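Local coordinates for TetR-family transcriptional regulator (Pectobacterium atrosepticum, PDB 2HYT), which probably binds regulatory DNA as a dimeric transcription factor of the TetR family, through a predicted helix-turn-helix motif, at residues I140-A148 with L189-R197. Residues are numbered along the deposited sequence; the frame is centred on the assembly and turned at random.
Sequences IRQGVVAEA and LRGLLVKPR
A single beta bridge pairs Val145 with Leu193, joining the loop after helix 122-141 to the C-terminal tail in the all-helical C-terminal domain, which in TetR relatives commonly binds the effector. Two nearly straight backbone bonds make it: Val194 N donates to Val144 O (3.0 Å), tilted from the carbonyl plane, and Ala146 N to Leu192 O (2.8 Å), nearly in line with the C=O (175°). Val144 O also takes a water that accepts from Lys195 N. A CA-H...O contact brings Leu193 CA to 3.5 Å from Val144 O. Gly143, with the positive phi that glycine tolerates readily, forms a Schellman motif where the chain leaves helix 122-141. Beta-branched Val145 suits its extended backbone at the bridge. Val144 CG1, anti to its own N (chi1 174°), lies alongside Leu193 CD2 at 3.8 Å and meets Arg197 NH2 at 3.9 Å, the Arg197 chain crossing nearly at right angles; NH1 of the same guanidinium makes a salt bridge to Asp84. Val194 CG2 rests against the backbone of residues 143-146, 3.5 Å from both Gly143 O and Ala146 N; small Ala146 probably eases this. Trp86 of helix 85-98 touches Val144, Val145, Leu193 and Arg197, Leu153 of helix 150-170 packs on Val145 and Leu192, and Leu187 of the second subunit meets Ala146.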
ATOM      1  N   ILE A 140      17.764  -9.118  14.630  1.00 15.37           N
ATOM      2  CA  ILE A 140      17.418 -10.425  15.216  1.00 17.67           C
ATOM      3  C   ILE A 140      18.682 -11.210  15.595  1.00 17.92           C
ATOM      4  O   ILE A 140      18.796 -11.765  16.701  1.00 17.39           O
ATOM      5  CB  ILE A 140      16.489 -11.233  14.294  1.00 16.77           C
ATOM      6  CG1 ILE A 140      15.125 -10.568  14.247  1.00 16.82           C
ATOM      7  CG2 ILE A 140      16.363 -12.683  14.871  1.00 18.78           C
ATOM      8  CD1 ILE A 140      14.242 -11.020  13.054  1.00 19.26           C
ATOM      9  N   ARG A 141      19.663 -11.231  14.695  1.00 15.92           N
ATOM     10  CA  ARG A 141      20.921 -11.895  14.981  1.00 15.94           C
ATOM     11  C   ARG A 141      21.612 -11.307  16.221  1.00 14.66           C
ATOM     12  O   ARG A 141      22.166 -12.056  17.012  1.00 17.44           O
ATOM     13  CB  ARG A 141      21.848 -11.803  13.765  1.00 16.29           C
ATOM     14  CG  ARG A 141      21.458 -12.720  12.612  1.00 17.76           C
ATOM     15  CD  ARG A 141      22.406 -12.547  11.488  1.00 20.79           C
ATOM     16  NE  ARG A 141      22.031 -13.365  10.342  1.00 18.82           N
ATOM     17  CZ  ARG A 141      22.557 -14.546  10.071  1.00 20.74           C
ATOM     18  NH1 ARG A 141      23.470 -15.072  10.866  1.00 19.52           N
ATOM     19  NH2 ARG A 141      22.148 -15.216   9.010  1.00 24.90           N
ATOM     20  N   GLN A 142      21.547  -9.993  16.398  1.00 16.33           N
ATOM     21  CA  GLN A 142      22.108  -9.310  17.566  1.00 15.86           C
ATOM     22  C   GLN A 142      21.375  -9.600  18.879  1.00 21.03           C
ATOM     23  O   GLN A 142      21.911  -9.294  19.986  1.00 20.65           O
ATOM     24  CB  GLN A 142      22.105  -7.796  17.342  1.00 15.86           C
ATOM     25  CG  GLN A 142      23.060  -7.266  16.322  1.00 16.82           C
ATOM     26  CD  GLN A 142      23.345  -5.789  16.482  1.00 17.52           C
ATOM     27  OE1 GLN A 142      23.730  -5.342  17.584  1.00 23.97           O
ATOM     28  NE2 GLN A 142      23.254  -5.033  15.387  1.00 16.97           N
ATOM     29  N   GLY A 143      20.197 -10.210  18.797  1.00 18.96           N
ATOM     30  CA  GLY A 143      19.365 -10.445  19.973  1.00 19.37           C
ATOM     31  C   GLY A 143      18.636  -9.208  20.437  1.00 20.15           C
ATOM     32  O   GLY A 143      18.095  -9.193  21.563  1.00 21.57           O
ATOM     33  N   VAL A 144      18.589  -8.186  19.594  1.00 18.63           N
ATOM     34  CA  VAL A 144      17.869  -6.948  19.920  1.00 18.52           C
ATOM     35  C   VAL A 144      16.372  -7.093  19.646  1.00 19.93           C
ATOM     36  O   VAL A 144      15.542  -6.707  20.492  1.00 20.16           O
ATOM     37  CB  VAL A 144      18.457  -5.721  19.144  1.00 17.21           C
ATOM     38  CG1 VAL A 144      17.628  -4.443  19.343  1.00 21.75           C
ATOM     39  CG2 VAL A 144      19.953  -5.494  19.555  1.00 19.49           C
ATOM     40  N   VAL A 145      16.047  -7.629  18.468  1.00 17.73           N
ATOM     41  CA  VAL A 145      14.672  -7.864  18.012  1.00 18.89           C
ATOM     42  C   VAL A 145      14.328  -9.338  18.193  1.00 19.17           C
ATOM     43  O   VAL A 145      15.127 -10.239  17.902  1.00 20.37           O
ATOM     44  CB  VAL A 145      14.461  -7.373  16.571  1.00 20.98           C
ATOM     45  CG1 VAL A 145      13.118  -7.937  15.890  1.00 19.36           C
ATOM     46  CG2 VAL A 145      14.488  -5.849  16.544  1.00 18.86           C
ATOM     47  N   ALA A 146      13.125  -9.581  18.721  1.00 19.25           N
ATOM     48  CA  ALA A 146      12.657 -10.947  18.955  1.00 20.15           C
ATOM     49  C   ALA A 146      12.583 -11.779  17.668  1.00 18.30           C
ATOM     50  O   ALA A 146      12.410 -11.252  16.562  1.00 21.34           O
ATOM     51  CB  ALA A 146      11.254 -10.922  19.655  1.00 21.00           C
ATOM     52  N   GLU A 147      12.716 -13.100  17.816  1.00 21.84           N
ATOM     53  CA  GLU A 147      12.743 -13.988  16.669  0.50 22.94           C
ATOM     54  C   GLU A 147      11.461 -13.872  15.847  1.00 22.83           C
ATOM     55  O   GLU A 147      10.341 -13.889  16.393  1.00 25.69           O
ATOM     56  CB  GLU A 147      12.960 -15.426  17.127  0.50 24.82           C
ATOM     57  CG  GLU A 147      14.391 -15.694  17.551  0.50 31.16           C
ATOM     58  CD  GLU A 147      15.243 -16.234  16.427  0.50 38.67           C
ATOM     59  OE1 GLU A 147      15.027 -15.850  15.250  0.50 38.86           O
ATOM     60  OE2 GLU A 147      16.125 -17.063  16.730  0.50 47.18           O
ATOM     61  N   ALA A 148      11.649 -13.751  14.532  1.00 22.09           N
ATOM     62  CA  ALA A 148      10.585 -13.650  13.555  1.00 22.09           C
ATOM     63  C   ALA A 148      11.214 -13.843  12.199  1.00 21.80           C
ATOM     64  O   ALA A 148      12.446 -13.817  12.075  1.00 21.80           O
ATOM     65  CB  ALA A 148       9.924 -12.317  13.638  1.00 21.34           C
ATOM     66  N   LEU A 189       6.594  -0.232  17.309  1.00 20.19           N
ATOM     67  CA  LEU A 189       7.966  -0.739  17.227  1.00 18.93           C
ATOM     68  C   LEU A 189       8.438  -1.306  18.548  1.00 21.26           C
ATOM     69  O   LEU A 189       9.269  -2.209  18.592  1.00 22.40           O
ATOM     70  CB  LEU A 189       8.922   0.367  16.775  1.00 23.11           C
ATOM     71  CG  LEU A 189       8.671   0.933  15.375  1.00 22.41           C
ATOM     72  CD1 LEU A 189       9.768   1.925  15.031  1.00 25.14           C
ATOM     73  CD2 LEU A 189       8.581  -0.172  14.291  1.00 23.26           C
ATOM     74  N   ARG A 190       7.942  -0.787  19.654  1.00 20.32           N
ATOM     75  CA  ARG A 190       8.522  -1.182  20.930  1.00 20.70           C
ATOM     76  C   ARG A 190       8.329  -2.668  21.250  1.00 20.07           C
ATOM     77  O   ARG A 190       9.164  -3.268  21.979  1.00 22.86           O
ATOM     78  CB  ARG A 190       8.030  -0.263  22.043  1.00 19.12           C
ATOM     79  CG  ARG A 190       6.629  -0.541  22.481  1.00 20.74           C
ATOM     80  CD  ARG A 190       6.214   0.549  23.453  1.00 22.99           C
ATOM     81  NE  ARG A 190       4.845   0.303  23.910  1.00 25.41           N
ATOM     82  CZ  ARG A 190       4.260   0.957  24.910  1.00 32.33           C
ATOM     83  NH1 ARG A 190       4.911   1.902  25.578  1.00 34.27           N
ATOM     84  NH2 ARG A 190       3.014   0.651  25.255  1.00 27.67           N
ATOM     85  N   GLY A 191       7.296  -3.280  20.666  1.00 19.92           N
ATOM     86  CA  GLY A 191       7.006  -4.699  20.883  1.00 22.25           C
ATOM     87  C   GLY A 191       8.008  -5.609  20.204  1.00 22.67           C
ATOM     88  O   GLY A 191       8.131  -6.779  20.544  1.00 22.97           O
ATOM     89  N   LEU A 192       8.744  -5.078  19.228  1.00 20.67           N
ATOM     90  CA  LEU A 192       9.775  -5.888  18.575  1.00 20.84           C
ATOM     91  C   LEU A 192      10.936  -6.239  19.473  1.00 21.16           C
ATOM     92  O   LEU A 192      11.647  -7.216  19.189  1.00 20.98           O
ATOM     93  CB  LEU A 192      10.302  -5.163  17.364  1.00 19.30           C
ATOM     94  CG  LEU A 192       9.213  -4.798  16.352  1.00 21.19           C
ATOM     95  CD1 LEU A 192       9.915  -4.252  15.116  1.00 21.98           C
ATOM     96  CD2 LEU A 192       8.311  -5.949  16.033  1.00 21.55           C
ATOM     97  N   LEU A 193      11.177  -5.452  20.532  1.00 21.01           N
ATOM     98  CA  LEU A 193      12.341  -5.666  21.385  1.00 23.09           C
ATOM     99  C   LEU A 193      12.225  -6.921  22.236  1.00 24.77           C
ATOM    100  O   LEU A 193      11.144  -7.244  22.744  1.00 24.62           O
ATOM    101  CB  LEU A 193      12.553  -4.489  22.307  1.00 22.30           C
ATOM    102  CG  LEU A 193      13.031  -3.184  21.680  1.00 20.76           C
ATOM    103  CD1 LEU A 193      12.918  -1.987  22.645  1.00 24.40           C
ATOM    104  CD2 LEU A 193      14.506  -3.289  21.218  1.00 21.24           C
ATOM    105  N   VAL A 194      13.339  -7.645  22.354  1.00 22.93           N
ATOM    106  CA  VAL A 194      13.439  -8.753  23.290  1.00 24.09           C
ATOM    107  C   VAL A 194      13.322  -8.212  24.728  1.00 26.48           C
ATOM    108  O   VAL A 194      12.539  -8.735  25.526  1.00 30.13           O
ATOM    109  CB  VAL A 194      14.777  -9.509  23.124  1.00 23.23           C
ATOM    110  CG1 VAL A 194      14.998 -10.499  24.239  1.00 25.27           C
ATOM    111  CG2 VAL A 194      14.791 -10.233  21.767  1.00 22.70           C
ATOM    112  N   LYS A 195      14.083  -7.162  25.005  1.00 27.89           N
ATOM    113  CA  LYS A 195      14.207  -6.546  26.322  1.00 33.03           C
ATOM    114  C   LYS A 195      13.785  -5.074  26.215  1.00 34.19           C
ATOM    115  O   LYS A 195      14.405  -4.294  25.483  1.00 32.84           O
ATOM    116  CB  LYS A 195      15.664  -6.623  26.801  1.00 33.09           C
ATOM    117  CG  LYS A 195      15.917  -5.926  28.145  1.00 36.30           C
ATOM    118  N   PRO A 196      12.720  -4.680  26.931  1.00 36.75           N
ATOM    119  CA  PRO A 196      12.310  -3.269  26.865  1.00 38.32           C
ATOM    120  C   PRO A 196      13.390  -2.307  27.335  1.00 40.29           C
ATOM    121  O   PRO A 196      14.201  -2.655  28.199  1.00 39.80           O
ATOM    122  CB  PRO A 196      11.107  -3.199  27.819  1.00 40.15           C
ATOM    123  CG  PRO A 196      10.593  -4.629  27.905  1.00 41.88           C
ATOM    124  CD  PRO A 196      11.845  -5.474  27.814  1.00 39.31           C
ATOM    125  N   ARG A 197      13.376  -1.100  26.777  1.00 42.86           N
ATOM    126  CA  ARG A 197      14.311  -0.052  27.150  1.00 46.29           C
ATOM    127  C   ARG A 197      13.607   1.076  27.921  1.00 49.11           C
ATOM    128  O   ARG A 197      14.259   1.900  28.575  1.00 50.09           O
ATOM    129  CB  ARG A 197      14.974   0.493  25.891  1.00 46.87           C
ATOM    130  CG  ARG A 197      15.682  -0.583  25.113  1.00 45.49           C
ATOM    131  CD  ARG A 197      16.597   0.002  24.060  1.00 45.81           C
ATOM    132  NE  ARG A 197      17.370  -1.043  23.388  1.00 38.32           N
ATOM    133  CZ  ARG A 197      18.310  -0.799  22.485  1.00 36.14           C
ATOM    134  NH1 ARG A 197      18.603   0.458  22.130  1.00 33.30           N
ATOM    135  NH2 ARG A 197      18.967  -1.815  21.937  1.00 32.00           N
ATOM    136  OXT ARG A 197      12.375   1.181  27.916  1.00 50.95           O
TER
HETATM  137  O   HOH W   1      16.318  -6.149  23.049  1.00 26.59           O